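Mycosin-1 (Mycobacterium smegmatis, PDB 4KB5) acts as a membrane-anchored, subtilisin-like serine protease that cleaves EspB and may regulate ESX-1 type VII secretion and virulence in mycobacteria. Local coordinates at residues A[157-162]-A[189-194]; A[161-166]-A[197-202]. All coordinates share one frame; numbering follows the deposited sequence.

Contact 1 of 2, residues A[157-162]-A[189-194]; sequences GSIRSL and RRIDET
Ile159 turns its CG1 to the side of its own backbone N (chi1 -80°), which leaves CG2 trans to that nitrogen, and both branches then reach the loop 189-194. Glu193 adopts a similar first torsion (chi1 -84°) and runs on extended, so its aliphatic middle crosses the isoleucine at a slant while its carboxylate continues beyond to partners outside the two segments. The apolar part of the acid does most of the touching: Glu193 CG lies 4.0 Å from Ile159 CG2 and 4.1 Å from Ile159 CD1. The same terminal methyl also meets Ile191, whose CG2 lies 4.2 Å from Ile159 CD1. Tyr185 and Ala183 of strand 183-186, with Leu196 of the following helix, also touch Ile159, so helix 154-171 is seated against the polypeptide that leads into helix 194-206.

No direct hydrogen bond joins the two segments, but one water does. It accepts from Arg160 NH1 at 2.8 Å, lying in the guanidinium plane at its edge, and donates to Asp192 O at 2.8 Å. Arg160 also forms a salt bridge to Asp20. The loop then turns into its helix through an Asx turn: Asp192 OD1 takes Thr194 N at 3.1 Å and, on its syn side, Thr194 OG1 at 2.7 Å, while Glu193 occupies the N-cap position.

The direct touches are mainly between carbons, whereas the buried Glu193 carboxylate is satisfied beyond the two segments, OE1 by Tyr185 and OE2 by Tyr251, Ser247 and Trp250. These four partners probably fix the acid's rotation and, if the hydroxyls donate, would favour the ionised form.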
loop_
_atom_site.group_PDB
_atom_site.type_symbol
_atom_site.label_atom_id
_atom_site.label_comp_id
_atom_site.label_asym_id
_atom_site.label_seq_id
_atom_site.Cartn_x
_atom_site.Cartn_y
_atom_site.Cartn_z
ATOM N N GLY A 157 2.170 18.434 1.418
ATOM C CA GLY A 157 0.886 18.552 0.720
ATOM C C GLY A 157 0.308 17.165 0.454
ATOM O O GLY A 157 -0.876 16.911 0.682
ATOM N N SER A 158 1.172 16.256 0.014
ATOM C CA SER A 158 0.763 14.888 -0.245
ATOM C C SER A 158 0.260 14.196 1.035
ATOM O O SER A 158 -0.798 13.556 1.025
ATOM C CB SER A 158 1.899 14.113 -0.887
ATOM O OG SER A 158 1.454 12.810 -1.189
ATOM N N ILE A 159 0.995 14.367 2.140
ATOM C CA ILE A 159 0.558 13.871 3.462
ATOM C C ILE A 159 -0.821 14.385 3.877
ATOM O O ILE A 159 -1.677 13.608 4.318
ATOM C CB ILE A 159 1.624 14.162 4.565
ATOM C CG1 ILE A 159 2.733 13.101 4.486
ATOM C CG2 ILE A 159 0.997 14.149 5.959
ATOM C CD1 ILE A 159 4.059 13.502 5.108
ATOM N N ARG A 160 -1.047 15.691 3.734
ATOM C CA ARG A 160 -2.346 16.263 4.103
ATOM C C ARG A 160 -3.484 15.780 3.212
ATOM O O ARG A 160 -4.595 15.555 3.695
ATOM C CB ARG A 160 -2.300 17.797 4.127
ATOM C CG ARG A 160 -1.493 18.385 5.291
ATOM C CD ARG A 160 -1.604 19.909 5.355
ATOM N NE ARG A 160 -1.148 20.547 4.120
ATOM C CZ ARG A 160 0.100 20.934 3.884
ATOM N NH1 ARG A 160 1.051 20.764 4.795
ATOM N NH2 ARG A 160 0.407 21.497 2.727
ATOM N N SER A 161 -3.230 15.623 1.911
ATOM C CA SER A 161 -4.301 15.105 1.045
ATOM C C SER A 161 -4.548 13.618 1.313
ATOM O O SER A 161 -5.689 13.168 1.311
ATOM C CB SER A 161 -4.031 15.384 -0.436
ATOM O OG SER A 161 -2.893 14.674 -0.879
ATOM N N LEU A 162 -3.486 12.865 1.603
ATOM C CA LEU A 162 -3.657 11.446 1.972
ATOM C C LEU A 162 -4.594 11.279 3.166
ATOM O O LEU A 162 -5.528 10.458 3.141
ATOM C CB LEU A 162 -2.309 10.794 2.257
ATOM C CG LEU A 162 -2.403 9.314 2.681
ATOM C CD1 LEU A 162 -2.982 8.448 1.554
ATOM C CD2 LEU A 162 -1.032 8.809 3.109
ATOM N N ARG A 189 14.005 17.291 8.947
ATOM C CA ARG A 189 12.861 18.044 8.442
ATOM C C ARG A 189 11.545 17.517 9.005
ATOM O O ARG A 189 10.996 16.549 8.500
ATOM C CB ARG A 189 12.815 17.986 6.919
ATOM C CG ARG A 189 11.538 18.584 6.346
ATOM C CD ARG A 189 11.114 17.919 5.049
ATOM N NE ARG A 189 12.088 18.108 3.977
ATOM C CZ ARG A 189 12.278 19.249 3.319
ATOM N NH1 ARG A 189 11.573 20.332 3.622
ATOM N NH2 ARG A 189 13.186 19.307 2.360
ATOM N N ARG A 190 11.035 18.176 10.040
ATOM C CA ARG A 190 9.788 17.759 10.674
ATOM C C ARG A 190 8.552 18.318 9.970
ATOM O O ARG A 190 8.394 19.531 9.839
ATOM C CB ARG A 190 9.779 18.166 12.149
ATOM C CD ARG A 190 10.887 15.922 12.341
ATOM N NE ARG A 190 9.982 14.831 12.694
ATOM C CZ ARG A 190 9.359 14.726 13.863
ATOM N NH1 ARG A 190 9.541 15.649 14.798
ATOM N NH2 ARG A 190 8.554 13.699 14.098
ATOM N N ILE A 191 7.679 17.419 9.524
ATOM C CA ILE A 191 6.419 17.798 8.897
ATOM C C ILE A 191 5.289 17.552 9.893
ATOM O O ILE A 191 5.292 16.552 10.604
ATOM C CB ILE A 191 6.176 16.989 7.594
ATOM C CG1 ILE A 191 7.108 17.481 6.484
ATOM C CG2 ILE A 191 4.718 17.064 7.149
ATOM C CD1 ILE A 191 7.194 16.547 5.295
ATOM N N ASP A 192 4.327 18.463 9.957
ATOM C CA ASP A 192 3.156 18.238 10.790
ATOM C C ASP A 192 2.230 17.185 10.144
ATOM O O ASP A 192 1.486 17.487 9.200
ATOM C CB ASP A 192 2.424 19.558 11.045
ATOM C CG ASP A 192 1.236 19.404 11.966
ATOM O OD1 ASP A 192 0.890 18.256 12.351
ATOM O OD2 ASP A 192 0.632 20.448 12.301
ATOM N N GLU A 193 2.289 15.965 10.678
ATOM C CA GLU A 193 1.554 14.804 10.175
ATOM C C GLU A 193 0.358 14.476 11.021
ATOM O O GLU A 193 -0.204 13.385 10.878
ATOM C CB GLU A 193 2.435 13.560 10.259
ATOM C CG GLU A 193 3.379 13.335 9.117
ATOM C CD GLU A 193 3.847 11.891 9.054
ATOM O OE1 GLU A 193 4.994 11.674 8.601
ATOM O OE2 GLU A 193 3.074 10.987 9.465
ATOM N N THR A 194 -0.009 15.369 11.940
ATOM C CA THR A 194 -1.017 15.034 12.937
ATOM C C THR A 194 -2.369 14.679 12.322
ATOM O O THR A 194 -3.119 13.888 12.900
ATOM C CB THR A 194 -1.192 16.132 14.025
ATOM O OG1 THR A 194 -1.425 17.395 13.403
ATOM C CG2 THR A 194 0.047 16.246 14.907
HETATM O O HOH W 1 1.555 19.608 7.339
#

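Contact 2 of 2, residues A[161-166]-A[197-202]; sequences SLARSV and GAAINY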
loop_
_atom_site.group_PDB
_atom_site.type_symbol
_atom_site.label_atom_id
_atom_site.label_comp_id
_atom_site.label_asym_id
_atom_site.label_seq_id
_atom_site.Cartn_x
_atom_site.Cartn_y
_atom_site.Cartn_z
ATOM N N SER A 161 -3.230 15.623 1.911
ATOM C CA SER A 161 -4.301 15.105 1.045
ATOM C C SER A 161 -4.548 13.618 1.313
ATOM O O SER A 161 -5.689 13.168 1.311
ATOM C CB SER A 161 -4.031 15.384 -0.436
ATOM O OG SER A 161 -2.893 14.674 -0.879
ATOM N N LEU A 162 -3.486 12.865 1.603
ATOM C CA LEU A 162 -3.657 11.446 1.972
ATOM C C LEU A 162 -4.594 11.279 3.166
ATOM O O LEU A 162 -5.528 10.458 3.141
ATOM C CB LEU A 162 -2.309 10.794 2.257
ATOM C CG LEU A 162 -2.403 9.314 2.681
ATOM C CD1 LEU A 162 -2.982 8.448 1.554
ATOM C CD2 LEU A 162 -1.032 8.809 3.109
ATOM N N ALA A 163 -4.376 12.100 4.195
ATOM C CA ALA A 163 -5.222 12.093 5.392
ATOM C C ALA A 163 -6.703 12.228 5.061
ATOM O O ALA A 163 -7.544 11.481 5.571
ATOM C CB ALA A 163 -4.787 13.197 6.360
ATOM N N ARG A 164 -7.016 13.176 4.184
ATOM C CA ARG A 164 -8.388 13.386 3.739
ATOM C C ARG A 164 -8.909 12.166 2.985
ATOM O O ARG A 164 -10.038 11.727 3.205
ATOM C CB ARG A 164 -8.479 14.631 2.853
ATOM C CG ARG A 164 -8.639 15.930 3.625
ATOM C CD ARG A 164 -9.015 17.078 2.702
ATOM N NE ARG A 164 -7.861 17.589 1.969
ATOM C CZ ARG A 164 -7.695 17.463 0.656
ATOM N NH1 ARG A 164 -8.610 16.840 -0.074
ATOM N NH2 ARG A 164 -6.613 17.959 0.072
ATOM N N SER A 165 -8.082 11.622 2.097
ATOM C CA SER A 165 -8.468 10.423 1.311
ATOM C C SER A 165 -8.787 9.205 2.196
ATOM O O SER A 165 -9.725 8.447 1.910
ATOM C CB SER A 165 -7.420 10.100 0.231
ATOM O OG SER A 165 -6.250 9.509 0.778
ATOM N N VAL A 166 -8.048 9.056 3.300
ATOM C CA VAL A 166 -8.294 7.974 4.255
ATOM C C VAL A 166 -9.643 8.141 4.960
ATOM O O VAL A 166 -10.422 7.180 5.075
ATOM C CB VAL A 166 -7.136 7.854 5.289
ATOM C CG1 VAL A 166 -7.455 6.827 6.372
ATOM C CG2 VAL A 166 -5.843 7.481 4.588
ATOM N N GLY A 197 -2.081 10.846 11.118
ATOM C CA GLY A 197 -2.207 9.952 12.277
ATOM C C GLY A 197 -3.642 9.899 12.769
ATOM O O GLY A 197 -4.169 8.827 13.079
ATOM N N ALA A 198 -4.298 11.062 12.825
ATOM C CA ALA A 198 -5.703 11.102 13.248
ATOM C C ALA A 198 -6.645 10.396 12.249
ATOM O O ALA A 198 -7.574 9.683 12.642
ATOM C CB ALA A 198 -6.146 12.549 13.481
ATOM N N ALA A 199 -6.420 10.605 10.955
ATOM C CA ALA A 199 -7.262 9.962 9.928
ATOM C C ALA A 199 -7.136 8.419 9.983
ATOM O O ALA A 199 -8.132 7.686 9.895
ATOM C CB ALA A 199 -6.888 10.489 8.543
ATOM N N ILE A 200 -5.911 7.939 10.152
ATOM C CA ILE A 200 -5.660 6.492 10.292
ATOM C C ILE A 200 -6.387 5.888 11.505
ATOM O O ILE A 200 -7.118 4.891 11.382
ATOM C CB ILE A 200 -4.155 6.202 10.264
ATOM C CG1 ILE A 200 -3.624 6.506 8.856
ATOM C CG2 ILE A 200 -3.863 4.760 10.660
ATOM C CD1 ILE A 200 -2.122 6.626 8.757
ATOM N N ASN A 201 -6.233 6.527 12.660
ATOM C CA ASN A 201 -6.935 6.110 13.873
ATOM C C ASN A 201 -8.438 6.118 13.672
ATOM O O ASN A 201 -9.136 5.185 14.075
ATOM C CB ASN A 201 -6.556 7.026 15.043
ATOM C CG ASN A 201 -7.273 6.649 16.328
ATOM O OD1 ASN A 201 -6.934 5.660 16.981
ATOM N ND2 ASN A 201 -8.292 7.425 16.681
ATOM N N TYR A 202 -8.941 7.175 13.031
ATOM C CA TYR A 202 -10.354 7.240 12.669
ATOM C C TYR A 202 -10.795 6.063 11.780
ATOM O O TYR A 202 -11.763 5.358 12.084
ATOM C CB TYR A 202 -10.678 8.588 11.983
ATOM C CG TYR A 202 -12.103 8.664 11.488
ATOM C CD1 TYR A 202 -13.170 8.834 12.380
ATOM C CD2 TYR A 202 -12.393 8.542 10.126
ATOM C CE1 TYR A 202 -14.487 8.884 11.924
ATOM C CE2 TYR A 202 -13.699 8.599 9.661
ATOM C CZ TYR A 202 -14.741 8.772 10.558
ATOM O OH TYR A 202 -16.035 8.814 10.082
#
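Ala199 directs its methyl group toward helix 154-171, where it meets Ala163 on one turn and Val166 on the next. The two alanine CB atoms, from Ala163 and Ala199, stand 4.1 Å apart, although Ala163 directs its own methyl across the interface more than into it. The closest approach is to backbone: Ala199 CB comes within 3.2 Å of Ala163 O, a tight methyl-to-carbonyl contact. Val166, unlike Ala163, points toward helix 194-206. With CG1 swung trans to the valine's backbone N (chi1 174°), this branch leans over the peptide that follows Ala199, 3.7 Å from Ala199 O and 4.2 Å from Ile200 N, while Val166 CB sits 4.2 Å from Ala199 CB. Ile200, whose side chain leaves along the interface, meets Val166 through its backbone and also lies against Tyr251.

Small residues let the helices come close: the axes of these short segments approach to 8.4 Å and run nearly parallel, at 14°. Their shared direction follows from the alpha/beta topology of the subtilisin fold. Each helix lies in the beta-alpha-beta connection between two parallel strands of the central sheet, helix 154-171 between strands 127-132 and 176-179, and helix 194-206 between strands 176-179 and 210-214. An adjoining face of helix 154-171 meets the sheet, with Leu162 and Ser165 both resting on Ile69 of strand 65-70, the strand that ends in Asp70, the inferred aspartate of the charge-relay system. Ser165 turns its hydroxyl back onto its own helix, and OG donates to Leu162 O at 2.6 Å, in the carbonyl plane and on a lone pair. That oxygen also accepts the backbone hydrogen bond from Val166 N.

Overall arrangement
Followed from the N terminus, the chain enters both contacts through helix 154-171, contact 1 using an earlier turn and contact 2 a later one, with Ser161 and Leu162 in common. It then passes through strands 176-179 and 183-186. Contact 1 closes this excursion first, at 189-194, where the loop leads into helix 194-206; contact 2 closes it a little further on, at 197-202. Because the first contact both opens and closes earlier, the two closures interlock in a staggered way and neither encloses the other. Their centres lie about 10 Å apart. Together they tie helix 154-171 first to the loop entering helix 194-206 and then to that helix itself.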